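Local coordinates for plasmin and fibronectin-binding protein A (Streptococcus pneumoniae, PDB 4MR0) that acts as a fibronectin-dependent adhesin and invasin of the pneumococcal surface, binding human fibronectin, plasmin, plasminogen and serum albumin, at residues Phe384-Asp395 with Asn428-Asn439; Val517-Leu525 with Val563-Asn571. All coordinates share one frame; numbering follows the deposited sequence.

Contact 1: Phe384-Asp395 with Asn428-Asn439; sequences FTDVLIKGNRFD and NKQVVIAENIFN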
loop_
_atom_site.group_PDB
_atom_site.type_symbol
_atom_site.label_atom_id
_atom_site.label_comp_id
_atom_site.label_asym_id
_atom_site.label_seq_id
_atom_site.Cartn_x
_atom_site.Cartn_y
_atom_site.Cartn_z
ATOM N N PHE A 384 4.878 -3.696 -10.497
ATOM C CA PHE A 384 4.022 -4.833 -10.129
ATOM C C PHE A 384 3.507 -5.459 -11.425
ATOM O O PHE A 384 3.370 -4.775 -12.435
ATOM C CB PHE A 384 2.794 -4.394 -9.316
ATOM C CG PHE A 384 3.053 -4.178 -7.845
ATOM C CD1 PHE A 384 4.335 -4.293 -7.309
ATOM C CD2 PHE A 384 2.001 -3.824 -7.001
ATOM C CE1 PHE A 384 4.564 -4.054 -5.950
ATOM C CE2 PHE A 384 2.218 -3.583 -5.641
ATOM C CZ PHE A 384 3.507 -3.698 -5.117
ATOM N N THR A 385 3.208 -6.751 -11.388
ATOM C CA THR A 385 2.670 -7.438 -12.555
ATOM C C THR A 385 1.495 -8.297 -12.096
ATOM O O THR A 385 1.602 -9.033 -11.115
ATOM C CB THR A 385 3.730 -8.325 -13.228
ATOM O OG1 THR A 385 4.888 -7.532 -13.535
ATOM C CG2 THR A 385 3.178 -8.923 -14.524
ATOM N N ASP A 386 0.371 -8.182 -12.797
ATOM C CA ASP A 386 -0.839 -8.928 -12.456
ATOM C C ASP A 386 -1.343 -8.480 -11.087
ATOM O O ASP A 386 -1.150 -9.151 -10.071
ATOM C CB ASP A 386 -0.575 -10.440 -12.466
ATOM C CG ASP A 386 -1.822 -11.256 -12.145
ATOM O OD1 ASP A 386 -2.945 -10.697 -12.210
ATOM O OD2 ASP A 386 -1.683 -12.463 -11.837
ATOM N N VAL A 387 -1.988 -7.320 -11.083
ATOM C CA VAL A 387 -2.529 -6.730 -9.873
ATOM C C VAL A 387 -4.035 -6.610 -9.991
ATOM O O VAL A 387 -4.562 -6.331 -11.073
ATOM C CB VAL A 387 -1.965 -5.314 -9.658
ATOM C CG1 VAL A 387 -2.512 -4.723 -8.372
ATOM C CG2 VAL A 387 -0.444 -5.361 -9.633
ATOM N N LEU A 388 -4.726 -6.830 -8.879
ATOM C CA LEU A 388 -6.173 -6.710 -8.857
ATOM C C LEU A 388 -6.572 -5.853 -7.664
ATOM O O LEU A 388 -6.362 -6.235 -6.510
ATOM C CB LEU A 388 -6.843 -8.088 -8.760
ATOM C CG LEU A 388 -8.377 -8.054 -8.638
ATOM C CD1 LEU A 388 -8.974 -7.340 -9.854
ATOM C CD2 LEU A 388 -8.930 -9.477 -8.522
ATOM N N ILE A 389 -7.116 -4.678 -7.957
ATOM C CA ILE A 389 -7.581 -3.739 -6.941
ATOM C C ILE A 389 -9.088 -3.733 -7.152
ATOM O O ILE A 389 -9.598 -3.059 -8.055
ATOM C CB ILE A 389 -7.001 -2.342 -7.194
ATOM C CG1 ILE A 389 -5.471 -2.422 -7.165
ATOM C CG2 ILE A 389 -7.513 -1.371 -6.141
ATOM C CD1 ILE A 389 -4.772 -1.297 -7.904
ATOM N N LYS A 390 -9.795 -4.481 -6.311
ATOM C CA LYS A 390 -11.234 -4.637 -6.475
ATOM C C LYS A 390 -12.122 -4.520 -5.244
ATOM O O LYS A 390 -11.787 -5.010 -4.156
ATOM C CB LYS A 390 -11.474 -5.988 -7.151
ATOM C CG LYS A 390 -12.922 -6.388 -7.332
ATOM C CD LYS A 390 -13.008 -7.522 -8.341
ATOM C CE LYS A 390 -13.787 -8.706 -7.801
ATOM N NZ LYS A 390 -13.108 -9.311 -6.621
ATOM N N GLY A 391 -13.267 -3.867 -5.441
ATOM C CA GLY A 391 -14.244 -3.707 -4.377
ATOM C C GLY A 391 -13.825 -2.933 -3.146
ATOM O O GLY A 391 -14.382 -3.143 -2.062
ATOM N N ASN A 392 -12.856 -2.037 -3.300
ATOM C CA ASN A 392 -12.373 -1.237 -2.183
ATOM C C ASN A 392 -13.142 0.077 -2.092
ATOM O O ASN A 392 -13.759 0.518 -3.057
ATOM C CB ASN A 392 -10.887 -0.927 -2.362
ATOM C CG ASN A 392 -10.035 -2.176 -2.412
ATOM O OD1 ASN A 392 -9.729 -2.774 -1.380
ATOM N ND2 ASN A 392 -9.654 -2.584 -3.623
ATOM N N ARG A 393 -13.104 0.691 -0.917
ATOM C CA ARG A 393 -13.758 1.971 -0.702
ATOM C C ARG A 393 -12.679 3.002 -0.356
ATOM O O ARG A 393 -11.965 2.858 0.637
ATOM C CB ARG A 393 -14.772 1.859 0.437
ATOM C CG ARG A 393 -15.283 3.195 0.928
ATOM C CD ARG A 393 -16.361 3.012 1.974
ATOM N NE ARG A 393 -16.709 4.278 2.613
ATOM C CZ ARG A 393 -17.641 4.407 3.552
ATOM N NH1 ARG A 393 -18.323 3.343 3.964
ATOM N NH2 ARG A 393 -17.884 5.597 4.088
ATOM N N PHE A 394 -12.547 4.032 -1.183
ATOM C CA PHE A 394 -11.546 5.072 -0.940
ATOM C C PHE A 394 -12.257 6.362 -0.576
ATOM O O PHE A 394 -12.935 6.954 -1.423
ATOM C CB PHE A 394 -10.704 5.348 -2.189
ATOM C CG PHE A 394 -9.971 4.150 -2.730
ATOM C CD1 PHE A 394 -10.664 3.098 -3.327
ATOM C CD2 PHE A 394 -8.575 4.111 -2.706
ATOM C CE1 PHE A 394 -9.980 2.024 -3.898
ATOM C CE2 PHE A 394 -7.878 3.049 -3.270
ATOM C CZ PHE A 394 -8.577 2.000 -3.872
ATOM N N ASP A 395 -12.108 6.802 0.669
ATOM C CA ASP A 395 -12.740 8.045 1.093
ATOM C C ASP A 395 -11.693 9.141 1.223
ATOM O O ASP A 395 -10.551 8.883 1.608
ATOM C CB ASP A 395 -13.458 7.866 2.433
ATOM C CG ASP A 395 -14.689 6.977 2.328
ATOM O OD1 ASP A 395 -15.449 7.111 1.341
ATOM O OD2 ASP A 395 -14.910 6.157 3.242
ATOM N N ASN A 428 4.722 -1.368 -14.695
ATOM C CA ASN A 428 3.428 -1.999 -14.423
ATOM C C ASN A 428 2.706 -2.589 -15.635
ATOM O O ASN A 428 2.532 -1.921 -16.650
ATOM C CB ASN A 428 2.474 -0.999 -13.752
ATOM C CG ASN A 428 2.958 -0.536 -12.391
ATOM O OD1 ASN A 428 3.473 -1.322 -11.599
ATOM N ND2 ASN A 428 2.763 0.746 -12.102
ATOM N N LYS A 429 2.269 -3.841 -15.511
ATOM C CA LYS A 429 1.517 -4.507 -16.572
ATOM C C LYS A 429 0.446 -5.391 -15.942
ATOM O O LYS A 429 0.619 -5.888 -14.823
ATOM C CB LYS A 429 2.432 -5.375 -17.442
ATOM C CG LYS A 429 3.456 -4.597 -18.248
ATOM C CD LYS A 429 4.388 -5.538 -19.001
ATOM C CE LYS A 429 5.574 -4.773 -19.570
ATOM N NZ LYS A 429 6.339 -4.121 -18.470
ATOM N N GLN A 430 -0.654 -5.586 -16.660
ATOM C CA GLN A 430 -1.739 -6.423 -16.166
ATOM C C GLN A 430 -2.277 -5.892 -14.846
ATOM O O GLN A 430 -2.218 -6.567 -13.818
ATOM C CB GLN A 430 -1.249 -7.865 -15.992
ATOM C CG GLN A 430 -0.802 -8.518 -17.296
ATOM C CD GLN A 430 -0.082 -9.838 -17.077
ATOM O OE1 GLN A 430 1.131 -9.937 -17.280
ATOM N NE2 GLN A 430 -0.825 -10.854 -16.656
ATOM N N VAL A 431 -2.794 -4.672 -14.879
ATOM C CA VAL A 431 -3.361 -4.065 -13.693
ATOM C C VAL A 431 -4.856 -3.912 -13.908
ATOM O O VAL A 431 -5.297 -3.341 -14.910
ATOM C CB VAL A 431 -2.759 -2.666 -13.406
ATOM C CG1 VAL A 431 -3.449 -2.050 -12.198
ATOM C CG2 VAL A 431 -1.255 -2.775 -13.163
ATOM N N VAL A 432 -5.632 -4.432 -12.963
ATOM C CA VAL A 432 -7.080 -4.335 -13.037
ATOM C C VAL A 432 -7.572 -3.546 -11.835
ATOM O O VAL A 432 -7.276 -3.883 -10.686
ATOM C CB VAL A 432 -7.740 -5.740 -13.049
ATOM C CG1 VAL A 432 -9.267 -5.610 -13.034
ATOM C CG2 VAL A 432 -7.295 -6.507 -14.283
ATOM N N ILE A 433 -8.303 -2.473 -12.120
ATOM C CA ILE A 433 -8.878 -1.604 -11.102
ATOM C C ILE A 433 -10.374 -1.701 -11.367
ATOM O O ILE A 433 -10.893 -1.067 -12.286
ATOM C CB ILE A 433 -8.385 -0.157 -11.298
ATOM C CG1 ILE A 433 -6.858 -0.128 -11.174
ATOM C CG2 ILE A 433 -9.007 0.760 -10.265
ATOM C CD1 ILE A 433 -6.227 1.171 -11.639
ATOM N N ALA A 434 -11.069 -2.492 -10.560
ATOM C CA ALA A 434 -12.489 -2.705 -10.793
ATOM C C ALA A 434 -13.406 -2.646 -9.590
ATOM O O ALA A 434 -13.021 -2.990 -8.478
ATOM C CB ALA A 434 -12.671 -4.045 -11.480
ATOM N N GLU A 435 -14.632 -2.200 -9.839
ATOM C CA GLU A 435 -15.666 -2.149 -8.817
ATOM C C GLU A 435 -15.293 -1.485 -7.493
ATOM O O GLU A 435 -15.729 -1.928 -6.429
ATOM C CB GLU A 435 -16.159 -3.578 -8.557
ATOM C CG GLU A 435 -16.697 -4.282 -9.806
ATOM C CD GLU A 435 -16.495 -5.792 -9.774
ATOM O OE1 GLU A 435 -16.966 -6.448 -8.815
ATOM O OE2 GLU A 435 -15.865 -6.326 -10.717
ATOM N N ASN A 436 -14.490 -0.430 -7.554
ATOM C CA ASN A 436 -14.102 0.296 -6.346
ATOM C C ASN A 436 -15.006 1.520 -6.220
ATOM O O ASN A 436 -15.499 2.035 -7.224
ATOM C CB ASN A 436 -12.644 0.760 -6.440
ATOM C CG ASN A 436 -11.669 -0.391 -6.555
ATOM O OD1 ASN A 436 -11.371 -1.065 -5.573
ATOM N ND2 ASN A 436 -11.178 -0.632 -7.764
ATOM N N ILE A 437 -15.221 1.984 -4.995
ATOM C CA ILE A 437 -16.048 3.165 -4.777
ATOM C C ILE A 437 -15.158 4.273 -4.231
ATOM O O ILE A 437 -14.378 4.046 -3.301
ATOM C CB ILE A 437 -17.177 2.916 -3.749
ATOM C CG1 ILE A 437 -18.043 1.735 -4.185
ATOM C CG2 ILE A 437 -18.042 4.173 -3.614
ATOM C CD1 ILE A 437 -17.412 0.383 -3.924
ATOM N N PHE A 438 -15.261 5.461 -4.818
ATOM C CA PHE A 438 -14.476 6.602 -4.358
ATOM C C PHE A 438 -15.420 7.724 -3.926
ATOM O O PHE A 438 -16.333 8.093 -4.671
ATOM C CB PHE A 438 -13.561 7.140 -5.468
ATOM C CG PHE A 438 -12.610 6.123 -6.045
ATOM C CD1 PHE A 438 -13.062 5.144 -6.927
ATOM C CD2 PHE A 438 -11.257 6.160 -5.725
ATOM C CE1 PHE A 438 -12.179 4.224 -7.494
ATOM C CE2 PHE A 438 -10.363 5.245 -6.285
ATOM C CZ PHE A 438 -10.825 4.274 -7.168
ATOM N N ASN A 439 -15.206 8.250 -2.722
ATOM C CA ASN A 439 -16.004 9.360 -2.204
ATOM C C ASN A 439 -14.995 10.462 -1.939
ATOM O O ASN A 439 -14.286 10.437 -0.936
ATOM C CB ASN A 439 -16.723 8.956 -0.915
ATOM C CG ASN A 439 -17.696 7.816 -1.134
ATOM O OD1 ASN A 439 -18.596 7.910 -1.969
ATOM N ND2 ASN A 439 -17.516 6.728 -0.390
#

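Contact 2: Val517-Leu525 with Val563-Asn571; sequences VLNNQFYNL and VTNNLSDKN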
loop_
_atom_site.group_PDB
_atom_site.type_symbol
_atom_site.label_atom_id
_atom_site.label_comp_id
_atom_site.label_asym_id
_atom_site.label_seq_id
_atom_site.Cartn_x
_atom_site.Cartn_y
_atom_site.Cartn_z
ATOM N N VAL A 517 -12.854 2.140 -24.801
ATOM C CA VAL A 517 -13.546 2.936 -23.796
ATOM C C VAL A 517 -15.025 2.746 -24.092
ATOM O O VAL A 517 -15.552 3.324 -25.041
ATOM C CB VAL A 517 -13.160 4.422 -23.913
ATOM C CG1 VAL A 517 -13.894 5.239 -22.859
ATOM C CG2 VAL A 517 -11.655 4.574 -23.739
ATOM N N LEU A 518 -15.692 1.931 -23.280
ATOM C CA LEU A 518 -17.096 1.627 -23.528
ATOM C C LEU A 518 -18.103 1.866 -22.420
ATOM O O LEU A 518 -17.949 1.400 -21.291
ATOM C CB LEU A 518 -17.236 0.167 -23.973
ATOM C CG LEU A 518 -16.386 -0.301 -25.155
ATOM C CD1 LEU A 518 -16.463 -1.819 -25.258
ATOM C CD2 LEU A 518 -16.867 0.365 -26.439
ATOM N N ASN A 519 -19.149 2.595 -22.786
ATOM C CA ASN A 519 -20.272 2.885 -21.917
ATOM C C ASN A 519 -20.028 3.304 -20.477
ATOM O O ASN A 519 -20.535 2.687 -19.542
ATOM C CB ASN A 519 -21.215 1.688 -21.958
ATOM C CG ASN A 519 -21.514 1.250 -23.385
ATOM O OD1 ASN A 519 -21.899 2.062 -24.222
ATOM N ND2 ASN A 519 -21.333 -0.031 -23.667
ATOM N N ASN A 520 -19.250 4.362 -20.304
ATOM C CA ASN A 520 -19.003 4.899 -18.979
ATOM C C ASN A 520 -20.170 5.869 -18.777
ATOM O O ASN A 520 -20.797 6.286 -19.750
ATOM C CB ASN A 520 -17.669 5.639 -18.956
ATOM C CG ASN A 520 -16.487 4.708 -19.153
ATOM O OD1 ASN A 520 -16.113 3.958 -18.250
ATOM N ND2 ASN A 520 -15.898 4.743 -20.342
ATOM N N GLN A 521 -20.479 6.199 -17.529
ATOM C CA GLN A 521 -21.573 7.119 -17.224
ATOM C C GLN A 521 -21.051 8.363 -16.512
ATOM O O GLN A 521 -20.159 8.278 -15.663
ATOM C CB GLN A 521 -22.626 6.417 -16.361
ATOM C CG GLN A 521 -23.567 5.513 -17.146
ATOM C CD GLN A 521 -24.404 4.618 -16.245
ATOM O OE1 GLN A 521 -24.948 5.066 -15.231
ATOM N NE2 GLN A 521 -24.518 3.345 -16.617
ATOM N N PHE A 522 -21.606 9.520 -16.864
ATOM C CA PHE A 522 -21.175 10.786 -16.273
ATOM C C PHE A 522 -22.366 11.605 -15.793
ATOM O O PHE A 522 -23.371 11.720 -16.492
ATOM C CB PHE A 522 -20.381 11.592 -17.303
ATOM C CG PHE A 522 -19.263 10.820 -17.949
ATOM C CD1 PHE A 522 -18.005 10.766 -17.362
ATOM C CD2 PHE A 522 -19.479 10.132 -19.134
ATOM C CE1 PHE A 522 -16.971 10.037 -17.957
ATOM C CE2 PHE A 522 -18.458 9.401 -19.738
ATOM C CZ PHE A 522 -17.202 9.350 -19.147
ATOM N N TYR A 523 -22.242 12.179 -14.602
ATOM C CA TYR A 523 -23.313 12.982 -14.023
ATOM C C TYR A 523 -22.775 14.239 -13.359
ATOM O O TYR A 523 -21.784 14.198 -12.628
ATOM C CB TYR A 523 -24.070 12.178 -12.968
ATOM C CG TYR A 523 -24.612 10.863 -13.459
ATOM C CD1 TYR A 523 -25.827 10.797 -14.136
ATOM C CD2 TYR A 523 -23.905 9.679 -13.247
ATOM C CE1 TYR A 523 -26.329 9.579 -14.590
ATOM C CE2 TYR A 523 -24.395 8.461 -13.698
ATOM C CZ TYR A 523 -25.606 8.416 -14.366
ATOM O OH TYR A 523 -26.091 7.211 -14.817
ATOM N N ASN A 524 -23.440 15.357 -13.620
ATOM C CA ASN A 524 -23.071 16.628 -13.025
ATOM C C ASN A 524 -21.592 16.997 -13.141
ATOM O O ASN A 524 -20.984 17.448 -12.168
ATOM C CB ASN A 524 -23.494 16.625 -11.554
ATOM C CG ASN A 524 -24.937 16.181 -11.367
ATOM O OD1 ASN A 524 -25.863 16.807 -11.883
ATOM N ND2 ASN A 524 -25.132 15.091 -10.632
ATOM N N LEU A 525 -21.016 16.803 -14.324
ATOM C CA LEU A 525 -19.619 17.158 -14.556
ATOM C C LEU A 525 -19.586 18.531 -15.216
ATOM O O LEU A 525 -20.450 18.849 -16.031
ATOM C CB LEU A 525 -18.929 16.131 -15.461
ATOM C CG LEU A 525 -18.217 14.952 -14.788
ATOM C CD1 LEU A 525 -19.218 14.109 -14.023
ATOM C CD2 LEU A 525 -17.516 14.112 -15.843
ATOM N N VAL A 563 -17.392 6.335 -31.260
ATOM C CA VAL A 563 -18.685 5.743 -31.553
ATOM C C VAL A 563 -19.711 6.299 -30.576
ATOM O O VAL A 563 -19.426 6.469 -29.392
ATOM C CB VAL A 563 -18.634 4.205 -31.425
ATOM C CG1 VAL A 563 -19.991 3.610 -31.761
ATOM C CG2 VAL A 563 -17.559 3.643 -32.349
ATOM N N THR A 564 -20.904 6.587 -31.081
ATOM C CA THR A 564 -21.971 7.134 -30.256
ATOM C C THR A 564 -22.632 6.109 -29.344
ATOM O O THR A 564 -22.823 4.949 -29.716
ATOM C CB THR A 564 -23.074 7.787 -31.135
ATOM O OG1 THR A 564 -22.645 9.089 -31.551
ATOM C CG2 THR A 564 -24.387 7.905 -30.369
ATOM N N ASN A 565 -22.956 6.557 -28.135
ATOM C CA ASN A 565 -23.650 5.745 -27.142
ATOM C C ASN A 565 -24.598 6.755 -26.506
ATOM O O ASN A 565 -24.178 7.856 -26.143
ATOM C CB ASN A 565 -22.675 5.155 -26.100
ATOM C CG ASN A 565 -22.245 6.159 -25.036
ATOM O OD1 ASN A 565 -23.072 6.703 -24.304
ATOM N ND2 ASN A 565 -20.941 6.390 -24.935
ATOM N N ASN A 566 -25.878 6.416 -26.400
ATOM C CA ASN A 566 -26.821 7.362 -25.822
ATOM C C ASN A 566 -27.055 7.204 -24.328
ATOM O O ASN A 566 -28.104 6.735 -23.882
ATOM C CB ASN A 566 -28.152 7.328 -26.582
ATOM C CG ASN A 566 -28.079 8.076 -27.905
ATOM O OD1 ASN A 566 -27.714 7.508 -28.937
ATOM N ND2 ASN A 566 -28.406 9.366 -27.874
ATOM N N LEU A 567 -26.043 7.610 -23.568
ATOM C CA LEU A 567 -26.060 7.570 -22.114
ATOM C C LEU A 567 -25.627 8.964 -21.678
ATOM O O LEU A 567 -24.449 9.310 -21.776
ATOM C CB LEU A 567 -25.056 6.535 -21.592
ATOM C CG LEU A 567 -25.318 5.031 -21.730
ATOM C CD1 LEU A 567 -25.736 4.669 -23.145
ATOM C CD2 LEU A 567 -24.048 4.285 -21.344
ATOM N N SER A 568 -26.572 9.775 -21.214
ATOM C CA SER A 568 -26.237 11.129 -20.788
ATOM C C SER A 568 -26.868 11.530 -19.463
ATOM O O SER A 568 -27.804 10.892 -18.983
ATOM C CB SER A 568 -26.643 12.137 -21.869
ATOM O OG SER A 568 -28.051 12.152 -22.055
ATOM N N ASP A 569 -26.344 12.603 -18.884
ATOM C CA ASP A 569 -26.836 13.108 -17.611
ATOM C C ASP A 569 -28.074 13.990 -17.760
ATOM O O ASP A 569 -28.056 14.982 -18.487
ATOM C CB ASP A 569 -25.726 13.889 -16.895
ATOM C CG ASP A 569 -26.228 14.619 -15.655
ATOM O OD1 ASP A 569 -26.956 14.001 -14.849
ATOM O OD2 ASP A 569 -25.881 15.805 -15.481
ATOM N N LYS A 570 -29.150 13.616 -17.075
ATOM C CA LYS A 570 -30.385 14.382 -17.109
ATOM C C LYS A 570 -30.794 14.711 -15.679
ATOM O O LYS A 570 -31.946 14.555 -15.283
ATOM C CB LYS A 570 -31.481 13.602 -17.840
ATOM C CG LYS A 570 -31.535 12.112 -17.542
ATOM C CD LYS A 570 -31.825 11.329 -18.818
ATOM C CE LYS A 570 -30.731 11.550 -19.867
ATOM N NZ LYS A 570 -30.933 10.715 -21.085
ATOM N N ASN A 571 -29.815 15.189 -14.917
ATOM C CA ASN A 571 -29.996 15.583 -13.521
ATOM C C ASN A 571 -30.411 17.045 -13.517
ATOM O O ASN A 571 -30.597 17.602 -12.413
ATOM C CB ASN A 571 -28.683 15.435 -12.731
ATOM C CG ASN A 571 -28.544 14.080 -12.060
ATOM O OD1 ASN A 571 -28.678 13.026 -12.703
ATOM N ND2 ASN A 571 -28.260 14.100 -10.756
HETATM O O HOH W 1 -23.803 9.135 -19.107
#

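Contact 1: Phe384-Asp395 with Asn428-Asn439
Asn392 and Asn436, set side by side in successive coils with their amides nearly coplanar, show how an amide can pin a bend in a repetitive backbone. Their planes are only 8° apart, and ND2 of Asn392 meets OD1 of Asn436 in its carbonyl plane at 3.0 Å. The same OD1 also accepts from the backbone N of Asn392. On its other arm, Asn436 ND2 gives a nearly straight bond to Ile389 O (2.9 Å), coming from above that carbonyl plane, while Ala434 N reaches the same oxygen from the opposite face. Asn392 is held in turn by the preceding coil, where its OD1 accepts from Asn369 N and its ND2 donates to Ile366 O. Asparagines thus repeat in register at a turn of a right-handed parallel beta-helix of the pectate lyase-like kind, hydrogen-bonded from coil to coil.

Backbone bonds join the flanking strands: the axes of the short strands 387-390 and 431-434 run parallel and approach to 4.8 Å, and 393-395 pairs likewise with 437-439. Ile389 N bonds to Val432 O at 2.8 Å.

Apolar contacts follow the same register. The rings of Phe394 and Phe438 form an offset stack, centroids 4.6 Å apart and planes at 13°; in both, CG stands anti to the carbonyl carbon (chi1 near -58°), which keeps the rings in step. Ile389 and Ile433 share their face, whereas Leu388 CD1 lies against Val432 CG1 (3.6 Å) on the other.

At the far end Asp395 OD1 accepts from the amide ND2 of Asn439 (2.7 Å), while its OD2 makes a salt bridge with Arg393 NE of the same strand and a hydrogen bond to His370.

Contact 2: Val517-Leu525 with Val563-Asn571
At the C-terminal end of the beta-helix, the tail after strand 559-564 runs along the coil that carries strand 521-523, and the two backbones travel in roughly the same direction, 23° apart, without pairing as strands. Asp569 makes a direct polar link: its OD2 accepts the backbone N of Asn524 at 3.1 Å, along a fairly straight N-H (165°) that arrives from above the carboxylate plane. CG of Asp569 lies anti to its backbone N (chi1 172°), a setting that carries the carboxylate over the backbone between Tyr523 and Asn524. The other oxygen, OD1, comes to the edge of the Tyr523 ring, 3.5 Å from CD1, with ring and carboxylate planes almost perpendicular. That ring is also stacked on Phe500 of the preceding coil.

Further back, Leu567 supplies the apolar part. Its CD2 branch rests 3.9 Å from Asn519 CB and touches the backbone near Asn520. Beside it, the side chains of Asn519 and Asn565 run antiparallel alongside one another, OD1 of Asn519 lying 3.7 Å from Asn565 CB; the amide of Asn565 is anchored separately on Asn550.

A water bridges the two backbones, accepting from Phe522 N (3.2 Å) and donating weakly to Leu567 O (2.8 Å). Phe522 O, by contrast, faces Asp569 CB at 3.2 Å and is buried with no polar partner in the model. The tail from Leu567 to Lys570 is poorly ordered, in keeping with so sparse a grip. An irregular segment running along the last coil like this is consistent with a C-terminal cap of a parallel beta-helix.

Both contacts reach the same run of parallel strands in the beta-helix, contact 2 only through 517-525, since 563-571 follows the antiparallel pair 551-556 and 559-564. They come in series: contact 1 closes at Asn439 before contact 2 opens at Val517. Strand 431-440 is joined to strand 515-523 through strands 462-473 and 490-500. Their centres are 22 Å apart and their nearest atoms about 9 Å, so neither touches the other. The centre of contact 1 lies about 12 Å from the centre of the chain, that of contact 2 about 32 Å. Together they set regular stacking within the solenoid against its ending, where strand pairing gives way to a loosely held tail, in an elongated surface domain of this adhesin.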